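Local coordinates for methionine-binding protein (PDB 3TQW), which binds methionine and probably delivers it to an ABC transporter in the membrane as its periplasmic substrate-binding component, at residues P13-L17 / A228-F233; K80-P85 / G236-A240; L88-K92 / S162-V166; A103-S109 / L149-D155. All blocks are in the same frame, centred on the assembly; numbering follows the deposited sequence. Where two conformers were deposited one is given.

How the interactions relate
From the N terminus, helix 13-29 comes first, and interaction 1 closes the longest loop by setting its start against helix 223-233 near the C terminus. Interaction 2 crosses it: residues 80-85 lie inside that loop, whereas 236-240 follow it, adding strand 238-239 to the edge of the six-stranded sheet. The two touch, with Leu17 CD2 3.6 Å from Phe82 CE2. Interaction 3 nests inside both loops, joining the strand 87-89 region to the turn before strand 168-171. Interaction 4 nests inside interaction 3 and pairs strands 104-108 and 150-154 of the five-stranded sheet; centres of interactions 3 and 4 lie about 10 Å apart.

Interaction 1 of 4, residues P13-L17 / A228-F233; sequences PETQL and AAKKIF. With MET (methionine), chain C.
Pro13 and Leu17 of helix 13-29 pack against Ala229, Ile232 and Phe233 of helix 223-233, a near-antiparallel helix pair in the lobe of this periplasmic binding protein that contains the six-stranded sheet. The short axes run at 161° to each other and come within 10.1 Å.

The contact between the helices is apolar, with no hydrogen bond across it. At one end, Pro13 CB sits 3.6 Å from Phe233 CZ, and the same carbon meets Ile232 CG2. Glu14 CG also approaches CZ obliquely, while Leu17 CB lies at the ring edge, near its plane. Ile232 CG2 lies over one face of the phenyl ring, 3.5 Å above the plane and offset toward the rim. At the other end, Leu17 holds CG anti to its backbone N (chi1 -176°), which carries CD1 to 3.9 Å from Ala229 CB. Ile232 CD1 fits between these ends, 4.0 Å from Gln16 CB and close to Leu17 N.

The polar interaction belongs to the ligand. Glu14 extends beyond CG toward the bound methionine, its aliphatic part beside Phe233; the carboxylate plane is turned 51° from the Phe233 ring. Tyr84 and Asn174 touch this side chain, and Arg116 NH1 bonds to the same ligand. The closest approach of Glu14 to the ligand is from OE2 to the methionine N, 2.8 Å.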
loop_
_atom_site.group_PDB
_atom_site.type_symbol
_atom_site.label_atom_id
_atom_site.label_comp_id
_atom_site.label_asym_id
_atom_site.label_seq_id
_atom_site.Cartn_x
_atom_site.Cartn_y
_atom_site.Cartn_z
ATOM N N PRO A 13 -10.202 4.385 -2.154
ATOM C CA PRO A 13 -9.667 5.282 -3.190
ATOM C C PRO A 13 -9.089 4.535 -4.390
ATOM O O PRO A 13 -9.223 5.011 -5.521
ATOM C CB PRO A 13 -8.531 6.027 -2.476
ATOM C CG PRO A 13 -8.722 5.784 -1.032
ATOM C CD PRO A 13 -9.498 4.528 -0.868
ATOM N N GLU A 14 -8.434 3.400 -4.155
ATOM C CA GLU A 14 -7.844 2.647 -5.265
ATOM C C GLU A 14 -8.903 2.000 -6.154
ATOM O O GLU A 14 -8.682 1.779 -7.345
ATOM C CB GLU A 14 -6.838 1.614 -4.758
ATOM C CG GLU A 14 -5.636 2.258 -4.071
ATOM C CD GLU A 14 -4.697 1.247 -3.452
ATOM O OE1 GLU A 14 -4.863 0.035 -3.705
ATOM O OE2 GLU A 14 -3.791 1.674 -2.710
ATOM N N THR A 15 -10.050 1.686 -5.570
ATOM C CA THR A 15 -11.169 1.180 -6.345
ATOM C C THR A 15 -11.719 2.287 -7.239
ATOM O O THR A 15 -12.114 2.027 -8.375
ATOM C CB THR A 15 -12.268 0.596 -5.433
ATOM O OG1 THR A 15 -11.769 -0.602 -4.817
ATOM C CG2 THR A 15 -13.520 0.249 -6.239
ATOM N N GLN A 16 -11.732 3.523 -6.737
ATOM C CA GLN A 16 -12.139 4.660 -7.567
ATOM C C GLN A 16 -11.189 4.812 -8.745
ATOM O O GLN A 16 -11.617 5.051 -9.871
ATOM C CB GLN A 16 -12.171 5.959 -6.759
ATOM C CG GLN A 16 -13.226 5.974 -5.673
ATOM C CD GLN A 16 -13.263 7.282 -4.902
ATOM O OE1 GLN A 16 -13.386 7.281 -3.681
ATOM N NE2 GLN A 16 -13.170 8.400 -5.614
ATOM N N LEU A 17 -9.897 4.672 -8.474
ATOM C CA LEU A 17 -8.899 4.741 -9.526
ATOM C C LEU A 17 -9.188 3.661 -10.567
ATOM O O LEU A 17 -9.160 3.916 -11.775
ATOM C CB LEU A 17 -7.489 4.575 -8.946
ATOM C CG LEU A 17 -6.365 4.730 -9.972
ATOM C CD1 LEU A 17 -6.275 6.185 -10.418
ATOM C CD2 LEU A 17 -5.036 4.262 -9.403
ATOM N N ALA A 228 -6.946 11.224 -12.990
ATOM C CA ALA A 228 -7.789 10.821 -11.864
ATOM C C ALA A 228 -6.974 10.571 -10.597
ATOM O O ALA A 228 -7.414 10.895 -9.493
ATOM C CB ALA A 228 -8.606 9.589 -12.212
ATOM N N ALA A 229 -5.794 9.979 -10.754
ATOM C CA ALA A 229 -4.919 9.754 -9.608
ATOM C C ALA A 229 -4.610 11.081 -8.921
ATOM O O ALA A 229 -4.633 11.171 -7.694
ATOM C CB ALA A 229 -3.635 9.059 -10.040
ATOM N N LYS A 230 -4.327 12.108 -9.718
ATOM C CA LYS A 230 -4.092 13.448 -9.189
ATOM C C LYS A 230 -5.268 13.940 -8.348
ATOM O O LYS A 230 -5.074 14.518 -7.282
ATOM C CB LYS A 230 -3.830 14.449 -10.322
ATOM C CG LYS A 230 -2.359 14.743 -10.593
ATOM C CD LYS A 230 -1.723 13.668 -11.462
ATOM C CE LYS A 230 -0.262 13.982 -11.782
ATOM N NZ LYS A 230 0.396 12.894 -12.583
ATOM N N LYS A 231 -6.488 13.719 -8.825
ATOM C CA LYS A 231 -7.663 14.202 -8.105
ATOM C C LYS A 231 -7.911 13.399 -6.824
ATOM O O LYS A 231 -8.329 13.949 -5.810
ATOM C CB LYS A 231 -8.908 14.176 -8.993
ATOM C CG LYS A 231 -8.805 15.007 -10.277
ATOM C CD LYS A 231 -10.191 15.294 -10.836
ATOM C CE LYS A 231 -10.193 15.510 -12.353
ATOM N NZ LYS A 231 -8.944 16.113 -12.886
ATOM N N ILE A 232 -7.645 12.096 -6.877
ATOM C CA ILE A 232 -7.919 11.214 -5.750
ATOM C C ILE A 232 -6.805 11.252 -4.700
ATOM O O ILE A 232 -7.077 11.291 -3.502
ATOM C CB ILE A 232 -8.140 9.757 -6.225
ATOM C CG1 ILE A 232 -9.348 9.678 -7.169
ATOM C CG2 ILE A 232 -8.329 8.821 -5.037
ATOM C CD1 ILE A 232 -9.353 8.434 -8.035
ATOM N N PHE A 233 -5.554 11.256 -5.159
ATOM C CA PHE A 233 -4.397 11.099 -4.272
ATOM C C PHE A 233 -3.486 12.325 -4.185
ATOM O O PHE A 233 -2.612 12.396 -3.313
ATOM C CB PHE A 233 -3.550 9.904 -4.716
ATOM C CG PHE A 233 -4.271 8.587 -4.665
ATOM C CD1 PHE A 233 -4.392 7.893 -3.470
ATOM C CD2 PHE A 233 -4.817 8.035 -5.814
ATOM C CE1 PHE A 233 -5.059 6.671 -3.420
ATOM C CE2 PHE A 233 -5.478 6.816 -5.771
ATOM C CZ PHE A 233 -5.596 6.133 -4.573
HETATM N N MET C . -1.665 0.287 -1.444
HETATM C CA MET C . -0.836 -0.160 -0.318
HETATM C C MET C . 0.418 0.706 -0.238
HETATM O O MET C . 0.973 1.075 -1.272
HETATM C CB MET C . -0.458 -1.637 -0.500
HETATM C CG MET C . 0.367 -2.257 0.632
HETATM S SD MET C . 0.756 -3.998 0.314
HETATM C CE MET C . -0.892 -4.695 0.397
HETATM O OXT MET C . 0.903 1.062 0.839
#

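Interaction 2 of 4, residues K80-P85 / G236-A240; sequences KTFVYP and GAIPA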
loop_
_atom_site.group_PDB
_atom_site.type_symbol
_atom_site.label_atom_id
_atom_site.label_comp_id
_atom_site.label_asym_id
_atom_site.label_seq_id
_atom_site.Cartn_x
_atom_site.Cartn_y
_atom_site.Cartn_z
ATOM N N LYS A 80 3.903 -2.149 -12.980
ATOM C CA LYS A 80 3.709 -1.241 -11.857
ATOM C C LYS A 80 2.625 -0.215 -12.168
ATOM O O LYS A 80 2.391 0.129 -13.329
ATOM C CB LYS A 80 5.022 -0.527 -11.522
ATOM C CG LYS A 80 6.162 -1.453 -11.143
ATOM C CD LYS A 80 7.445 -0.664 -10.891
ATOM C CE LYS A 80 8.624 -1.580 -10.595
ATOM N NZ LYS A 80 9.004 -2.411 -11.774
ATOM N N THR A 81 1.967 0.276 -11.124
ATOM C CA THR A 81 0.922 1.276 -11.288
ATOM C C THR A 81 1.365 2.606 -10.693
ATOM O O THR A 81 1.769 3.519 -11.415
ATOM C CB THR A 81 -0.386 0.824 -10.612
ATOM O OG1 THR A 81 -0.127 0.510 -9.232
ATOM C CG2 THR A 81 -0.924 -0.408 -11.303
ATOM N N PHE A 82 1.288 2.709 -9.372
ATOM C CA PHE A 82 1.747 3.900 -8.678
ATOM C C PHE A 82 2.453 3.495 -7.400
ATOM O O PHE A 82 2.191 2.426 -6.850
ATOM C CB PHE A 82 0.563 4.809 -8.311
ATOM C CG PHE A 82 -0.226 5.296 -9.494
ATOM C CD1 PHE A 82 0.016 6.547 -10.036
ATOM C CD2 PHE A 82 -1.219 4.511 -10.053
ATOM C CE1 PHE A 82 -0.706 6.996 -11.122
ATOM C CE2 PHE A 82 -1.946 4.955 -11.143
ATOM C CZ PHE A 82 -1.693 6.199 -11.676
ATOM N N VAL A 83 3.361 4.340 -6.932
ATOM C CA VAL A 83 3.872 4.207 -5.579
ATOM C C VAL A 83 3.137 5.218 -4.705
ATOM O O VAL A 83 2.867 6.341 -5.134
ATOM C CB VAL A 83 5.395 4.428 -5.501
ATOM C CG1 VAL A 83 5.771 5.792 -6.060
ATOM C CG2 VAL A 83 5.884 4.274 -4.064
ATOM N N TYR A 84 2.791 4.804 -3.491
ATOM C CA TYR A 84 2.024 5.643 -2.577
ATOM C C TYR A 84 2.838 5.863 -1.306
ATOM O O TYR A 84 2.681 5.123 -0.335
ATOM C CB TYR A 84 0.690 4.977 -2.217
ATOM C CG TYR A 84 -0.208 4.653 -3.393
ATOM C CD1 TYR A 84 -1.028 5.628 -3.959
ATOM C CD2 TYR A 84 -0.260 3.364 -3.920
ATOM C CE1 TYR A 84 -1.865 5.334 -5.030
ATOM C CE2 TYR A 84 -1.094 3.062 -4.995
ATOM C CZ TYR A 84 -1.893 4.052 -5.544
ATOM O OH TYR A 84 -2.722 3.760 -6.607
ATOM N N PRO A 85 3.721 6.877 -1.309
ATOM C CA PRO A 85 4.630 7.080 -0.177
ATOM C C PRO A 85 3.899 7.097 1.152
ATOM O O PRO A 85 2.982 7.898 1.349
ATOM C CB PRO A 85 5.256 8.444 -0.476
ATOM C CG PRO A 85 5.269 8.505 -1.960
ATOM C CD PRO A 85 3.970 7.850 -2.390
ATOM N N GLY A 236 0.168 12.250 -3.374
ATOM C CA GLY A 236 0.274 11.010 -2.628
ATOM C C GLY A 236 0.387 9.784 -3.515
ATOM O O GLY A 236 0.630 8.678 -3.025
ATOM N N ALA A 237 0.200 9.978 -4.818
ATOM C CA ALA A 237 0.392 8.908 -5.791
ATOM C C ALA A 237 1.393 9.335 -6.855
ATOM O O ALA A 237 1.252 10.395 -7.465
ATOM C CB ALA A 237 -0.931 8.523 -6.436
ATOM N N ILE A 238 2.405 8.505 -7.071
ATOM C CA ILE A 238 3.426 8.779 -8.065
ATOM C C ILE A 238 3.434 7.670 -9.100
ATOM O O ILE A 238 3.618 6.508 -8.756
ATOM C CB ILE A 238 4.813 8.864 -7.418
ATOM C CG1 ILE A 238 4.778 9.847 -6.246
ATOM C CG2 ILE A 238 5.867 9.275 -8.449
ATOM C CD1 ILE A 238 6.031 9.862 -5.444
ATOM N N PRO A 239 3.213 8.029 -10.374
ATOM C CA PRO A 239 3.225 7.062 -11.473
ATOM C C PRO A 239 4.500 6.231 -11.427
ATOM O O PRO A 239 5.578 6.783 -11.219
ATOM C CB PRO A 239 3.201 7.954 -12.715
ATOM C CG PRO A 239 2.474 9.183 -12.262
ATOM C CD PRO A 239 2.913 9.395 -10.840
ATOM N N ALA A 240 4.372 4.919 -11.589
ATOM C CA ALA A 240 5.518 4.026 -11.472
ATOM C C ALA A 240 5.664 3.121 -12.691
ATOM O O ALA A 240 6.665 2.418 -12.820
ATOM C CB ALA A 240 5.417 3.194 -10.195
ATOM O OXT ALA A 240 4.797 3.069 -13.567
HETATM O O HOH W 1 1.017 8.571 -0.292
#
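The Tyr84 ring has Gly236 O at its edge, near the ring plane, and Ala237 CB approaching obliquely, 3.6 Å from Tyr84 CE1. The Phe82 ring likewise receives the Ile238 carbonyl carbon at its edge, while Pro239 N comes in obliquely to 3.5 Å from Phe82 CD1. Val225, Leu226 and Ala229 of helix 223-233 also pack on Phe82.

The backbones pair antiparallel. Val83 and Ile238 form the hydrogen-bonded pair: Val83 N reaches Ile238 O at 2.8 Å, and Ile238 N returns to Val83 O, both donors lying in the carbonyl planes. Ala240 N bonds to Thr81 O from 41° above that carbonyl plane. The Val83 and Ile238 side chains lie side by side and point the same way.

Water 1 donates to both Pro85 O and Gly236 O, bridging the two segments beyond the paired backbone. Backbone bonding thus fixes the C-terminal strand at the sheet edge, while Ala237 packs on Tyr84, a residue of the methionine pocket.

Interaction 3 of 4, residues L88-K92 / S162-V166; sequences LYSKK and SLGDV
Tyr89 meets Leu163 through its backbone and the root of its side chain: Tyr89 O lies 3.7 Å from Leu163 CD2, and Tyr89 CB faces Leu163 CD1. The chain leaves the five-stranded sheet after strand 87-89, while 162-166 forms the turn leading to strand 168-171. Leu163 packs on the end of strand 87-89 and the residues after it, and also touches Ala169 of strand 168-171 and Leu181.

At Ser90, CA continues the wall beside Leu163 CD2. Its hydroxyl accepts from Lys92 N at 2.8 Å with an N-H...O angle of 161°, an ST turn. The same OG bonds to Asp167 O, linking this turn to the residue just before strand 168-171.

Lys91 turns its aliphatic chain across Leu163 at about a right angle. CG and CD do the touching; the bend at chi3 (58°) accompanies a tight approach of Lys91 CD to Leu163 CB, 3.4 Å. Its backbone N donates to water 2, which in turn donates to Leu163 O and Val166 O. One water thereby joins both segments through three backbone groups.

Lys92 brings CE to 3.4 Å from Val166 O, and its bent end carries NZ to a hydrogen bond with Gly164 O at 3.1 Å. NZ sits 59° above the carbonyl plane. The chemistry thus divides between an apolar wall around Leu163 and a backbone carbonyl rim: Lys92 engages Gly164 O directly, while water 2 satisfies the other two carbonyls.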
loop_
_atom_site.group_PDB
_atom_site.type_symbol
_atom_site.label_atom_id
_atom_site.label_comp_id
_atom_site.label_asym_id
_atom_site.label_seq_id
_atom_site.Cartn_x
_atom_site.Cartn_y
_atom_site.Cartn_z
ATOM N N LEU A 88 3.586 9.163 8.274
ATOM C CA LEU A 88 3.431 9.002 9.710
ATOM C C LEU A 88 2.438 10.057 10.175
ATOM O O LEU A 88 2.589 11.237 9.855
ATOM C CB LEU A 88 4.771 9.202 10.422
ATOM C CG LEU A 88 5.901 8.244 10.059
ATOM C CD1 LEU A 88 7.211 8.705 10.691
ATOM C CD2 LEU A 88 5.552 6.833 10.508
ATOM N N TYR A 89 1.426 9.635 10.925
ATOM C CA TYR A 89 0.331 10.524 11.293
ATOM C C TYR A 89 0.113 10.552 12.795
ATOM O O TYR A 89 0.449 9.606 13.496
ATOM C CB TYR A 89 -0.967 10.074 10.624
ATOM C CG TYR A 89 -0.886 9.967 9.119
ATOM C CD1 TYR A 89 -1.254 11.034 8.311
ATOM C CD2 TYR A 89 -0.455 8.797 8.506
ATOM C CE1 TYR A 89 -1.188 10.948 6.939
ATOM C CE2 TYR A 89 -0.387 8.697 7.126
ATOM C CZ TYR A 89 -0.755 9.778 6.346
ATOM O OH TYR A 89 -0.696 9.705 4.970
ATOM N N SER A 90 -0.472 11.637 13.285
ATOM C CA SER A 90 -0.795 11.740 14.698
ATOM C C SER A 90 -1.939 12.715 14.922
ATOM O O SER A 90 -2.131 13.646 14.143
ATOM C CB SER A 90 0.430 12.189 15.500
ATOM O OG SER A 90 0.094 12.415 16.856
ATOM N N LYS A 91 -2.702 12.479 15.982
ATOM C CA LYS A 91 -3.687 13.441 16.452
ATOM C C LYS A 91 -3.259 13.985 17.812
ATOM O O LYS A 91 -4.042 14.636 18.504
ATOM C CB LYS A 91 -5.076 12.804 16.538
ATOM C CG LYS A 91 -5.750 12.621 15.188
ATOM C CD LYS A 91 -6.865 11.589 15.239
ATOM C CE LYS A 91 -7.938 11.957 16.249
ATOM N NZ LYS A 91 -9.041 10.953 16.253
ATOM N N LYS A 92 -2.009 13.721 18.188
ATOM C CA LYS A 92 -1.503 14.168 19.485
ATOM C C LYS A 92 -0.273 15.083 19.382
ATOM O O LYS A 92 0.003 15.858 20.294
ATOM C CB LYS A 92 -1.213 12.970 20.402
ATOM C CG LYS A 92 -2.446 12.128 20.750
ATOM C CD LYS A 92 -2.113 11.066 21.789
ATOM C CE LYS A 92 -3.242 10.050 21.966
ATOM N NZ LYS A 92 -4.508 10.656 22.469
ATOM N N SER A 162 -6.683 4.203 15.339
ATOM C CA SER A 162 -5.845 4.049 16.523
ATOM C C SER A 162 -5.338 5.380 17.067
ATOM O O SER A 162 -4.799 5.439 18.171
ATOM C CB SER A 162 -4.653 3.130 16.226
ATOM O OG SER A 162 -3.677 3.785 15.430
ATOM N N LEU A 163 -5.524 6.446 16.297
ATOM C CA LEU A 163 -4.887 7.726 16.593
ATOM C C LEU A 163 -5.356 8.383 17.884
ATOM O O LEU A 163 -4.767 9.361 18.333
ATOM C CB LEU A 163 -5.041 8.691 15.417
ATOM C CG LEU A 163 -4.246 8.297 14.173
ATOM C CD1 LEU A 163 -4.468 9.302 13.059
ATOM C CD2 LEU A 163 -2.763 8.188 14.513
ATOM N N GLY A 164 -6.415 7.850 18.481
ATOM C CA GLY A 164 -6.850 8.327 19.780
ATOM C C GLY A 164 -6.096 7.630 20.897
ATOM O O GLY A 164 -6.108 8.081 22.042
ATOM N N ASP A 165 -5.425 6.533 20.559
ATOM C CA ASP A 165 -4.784 5.683 21.559
ATOM C C ASP A 165 -3.267 5.599 21.413
ATOM O O ASP A 165 -2.586 5.063 22.284
ATOM C CB ASP A 165 -5.376 4.272 21.509
ATOM C CG ASP A 165 -6.857 4.251 21.840
ATOM O OD1 ASP A 165 -7.275 4.996 22.751
ATOM O OD2 ASP A 165 -7.601 3.491 21.187
ATOM N N VAL A 166 -2.733 6.106 20.309
ATOM C CA VAL A 166 -1.285 6.108 20.133
ATOM C C VAL A 166 -0.814 7.513 19.816
ATOM O O VAL A 166 -1.615 8.384 19.487
ATOM C CB VAL A 166 -0.835 5.146 19.020
ATOM C CG1 VAL A 166 -1.278 3.720 19.351
ATOM C CG2 VAL A 166 -1.402 5.594 17.671
HETATM O O HOH W 2 -2.457 10.241 17.587
#

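Interaction 4 of 4, residues A103-S109 / L149-D155; sequences AKIAVPS and LKIVELD
Val107 packs beside Ile151 where edge strand 150-154 pairs in parallel with strand 104-108, in the five-stranded sheet of the second lobe of this periplasmic binding protein. Their axes approach to 4.5 Å at 32°, and the pairing runs from Lys104 with Lys150 to Pro108 with Leu154.

Ile151 can be followed outward. Its CB, on the face shared with Ile105 and Val107, divides into two branches. CG2, anti to the backbone N, meets Val107 CG2 at 3.7 Å, the two side chains crossing at a slant. CG1, beside the backbone N at chi1 -55°, is the link to CD1, and this terminal methyl reaches back to Ile105 CB at 4.1 Å. Helix 111-123, which follows strand 104-108, packs on this face through Leu121 and Ala117; Pro108 touches its Asn113, a residue of the methionine pocket.

The reverse face carries Ala106 and Val152, with Ala106 CB also 4.0 Å from Leu154 CD1. Lys104 and Lys150 share that face but extend away from the pairing.

Five backbone hydrogen bonds alternate between the strands. Val152 N to Ile105 O is almost straight at hydrogen (177°), although the donor is tilted from the carbonyl plane; Ile105 N reaches Lys150 O at 2.7 Å, nearly along the C=O axis. At the far end, water 3 lies 2.9 Å from Ser109 OG and donates to Asp155 OD1 at 3.1 Å.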
loop_
_atom_site.group_PDB
_atom_site.type_symbol
_atom_site.label_atom_id
_atom_site.label_comp_id
_atom_site.label_asym_id
_atom_site.label_seq_id
_atom_site.Cartn_x
_atom_site.Cartn_y
_atom_site.Cartn_z
ATOM N N ALA A 103 6.512 6.763 24.347
ATOM C CA ALA A 103 5.355 7.017 23.498
ATOM C C ALA A 103 5.028 5.772 22.681
ATOM O O ALA A 103 5.922 4.991 22.361
ATOM C CB ALA A 103 5.621 8.196 22.584
ATOM N N LYS A 104 3.751 5.588 22.354
ATOM C CA LYS A 104 3.303 4.441 21.560
ATOM C C LYS A 104 3.240 4.781 20.079
ATOM O O LYS A 104 2.623 5.770 19.686
ATOM C CB LYS A 104 1.919 3.981 22.004
ATOM C CG LYS A 104 1.817 3.624 23.474
ATOM C CD LYS A 104 0.406 3.184 23.835
ATOM C CE LYS A 104 0.368 2.573 25.228
ATOM N NZ LYS A 104 -1.004 2.144 25.607
ATOM N N ILE A 105 3.874 3.946 19.261
ATOM C CA ILE A 105 3.870 4.117 17.821
ATOM C C ILE A 105 3.227 2.892 17.183
ATOM O O ILE A 105 3.711 1.774 17.362
ATOM C CB ILE A 105 5.303 4.223 17.264
ATOM C CG1 ILE A 105 6.152 5.189 18.095
ATOM C CG2 ILE A 105 5.268 4.645 15.804
ATOM C CD1 ILE A 105 5.802 6.632 17.891
ATOM N N ALA A 106 2.141 3.096 16.445
ATOM C CA ALA A 106 1.458 1.982 15.793
ATOM C C ALA A 106 2.011 1.759 14.392
ATOM O O ALA A 106 2.282 2.714 13.668
ATOM C CB ALA A 106 -0.042 2.225 15.746
ATOM N N VAL A 107 2.188 0.491 14.028
ATOM C CA VAL A 107 2.651 0.109 12.695
ATOM C C VAL A 107 1.812 -1.075 12.208
ATOM O O VAL A 107 1.221 -1.786 13.022
ATOM C CB VAL A 107 4.128 -0.316 12.718
ATOM C CG1 VAL A 107 5.010 0.829 13.215
ATOM C CG2 VAL A 107 4.309 -1.550 13.610
ATOM N N PRO A 108 1.746 -1.286 10.882
ATOM C CA PRO A 108 1.047 -2.465 10.343
ATOM C C PRO A 108 1.676 -3.747 10.879
ATOM O O PRO A 108 2.867 -3.737 11.185
ATOM C CB PRO A 108 1.284 -2.360 8.832
ATOM C CG PRO A 108 1.587 -0.906 8.587
ATOM C CD PRO A 108 2.333 -0.454 9.816
ATOM N N SER A 109 0.890 -4.822 10.981
ATOM C CA SER A 109 1.348 -6.074 11.593
ATOM C C SER A 109 1.743 -7.152 10.578
ATOM O O SER A 109 2.335 -8.154 10.945
ATOM C CB SER A 109 0.267 -6.630 12.518
ATOM O OG SER A 109 -0.902 -6.950 11.771
ATOM N N LEU A 149 10.579 4.147 22.673
ATOM C CA LEU A 149 9.256 4.162 22.072
ATOM C C LEU A 149 8.669 2.756 22.069
ATOM O O LEU A 149 9.385 1.777 21.888
ATOM C CB LEU A 149 9.336 4.730 20.654
ATOM C CG LEU A 149 9.837 6.176 20.572
ATOM C CD1 LEU A 149 10.126 6.585 19.136
ATOM C CD2 LEU A 149 8.833 7.127 21.199
ATOM N N LYS A 150 7.364 2.659 22.292
ATOM C CA LYS A 150 6.694 1.369 22.306
ATOM C C LYS A 150 6.004 1.105 20.968
ATOM O O LYS A 150 5.141 1.873 20.542
ATOM C CB LYS A 150 5.685 1.317 23.452
ATOM C CG LYS A 150 6.304 1.650 24.804
ATOM C CD LYS A 150 5.279 1.599 25.922
ATOM C CE LYS A 150 5.912 1.953 27.259
ATOM N NZ LYS A 150 4.936 1.832 28.376
ATOM N N ILE A 151 6.392 0.017 20.311
ATOM C CA ILE A 151 5.830 -0.332 19.009
ATOM C C ILE A 151 4.563 -1.166 19.163
ATOM O O ILE A 151 4.579 -2.229 19.778
ATOM C CB ILE A 151 6.845 -1.098 18.148
ATOM C CG1 ILE A 151 8.139 -0.296 18.014
ATOM C CG2 ILE A 151 6.267 -1.389 16.770
ATOM C CD1 ILE A 151 7.939 1.079 17.383
ATOM N N VAL A 152 3.470 -0.671 18.599
ATOM C CA VAL A 152 2.183 -1.351 18.643
ATOM C C VAL A 152 1.847 -1.901 17.258
ATOM O O VAL A 152 1.724 -1.143 16.301
ATOM C CB VAL A 152 1.072 -0.379 19.081
ATOM C CG1 VAL A 152 -0.281 -1.071 19.088
ATOM C CG2 VAL A 152 1.387 0.192 20.454
ATOM N N GLU A 153 1.699 -3.217 17.154
ATOM C CA GLU A 153 1.453 -3.854 15.868
ATOM C C GLU A 153 -0.039 -4.114 15.621
ATOM O O GLU A 153 -0.653 -4.948 16.283
ATOM C CB GLU A 153 2.297 -5.128 15.758
ATOM C CG GLU A 153 3.807 -4.840 15.927
ATOM C CD GLU A 153 4.592 -6.012 16.493
ATOM O OE1 GLU A 153 5.350 -6.647 15.729
ATOM O OE2 GLU A 153 4.463 -6.290 17.709
ATOM N N LEU A 154 -0.613 -3.374 14.671
ATOM C CA LEU A 154 -2.031 -3.486 14.330
ATOM C C LEU A 154 -2.238 -3.874 12.874
ATOM O O LEU A 154 -1.423 -3.546 12.011
ATOM C CB LEU A 154 -2.748 -2.155 14.579
ATOM C CG LEU A 154 -2.565 -1.551 15.977
ATOM C CD1 LEU A 154 -3.191 -0.164 16.045
ATOM C CD2 LEU A 154 -3.162 -2.459 17.032
ATOM N N ASP A 155 -3.344 -4.555 12.600
ATOM C CA ASP A 155 -3.739 -4.808 11.221
ATOM C C ASP A 155 -3.880 -3.477 10.480
ATOM O O ASP A 155 -4.396 -2.501 11.028
ATOM C CB ASP A 155 -5.057 -5.580 11.172
ATOM C CG ASP A 155 -5.547 -5.791 9.761
ATOM O OD1 ASP A 155 -5.034 -6.713 9.095
ATOM O OD2 ASP A 155 -6.421 -5.019 9.309
HETATM O O HOH W 3 -2.200 -7.968 9.402
#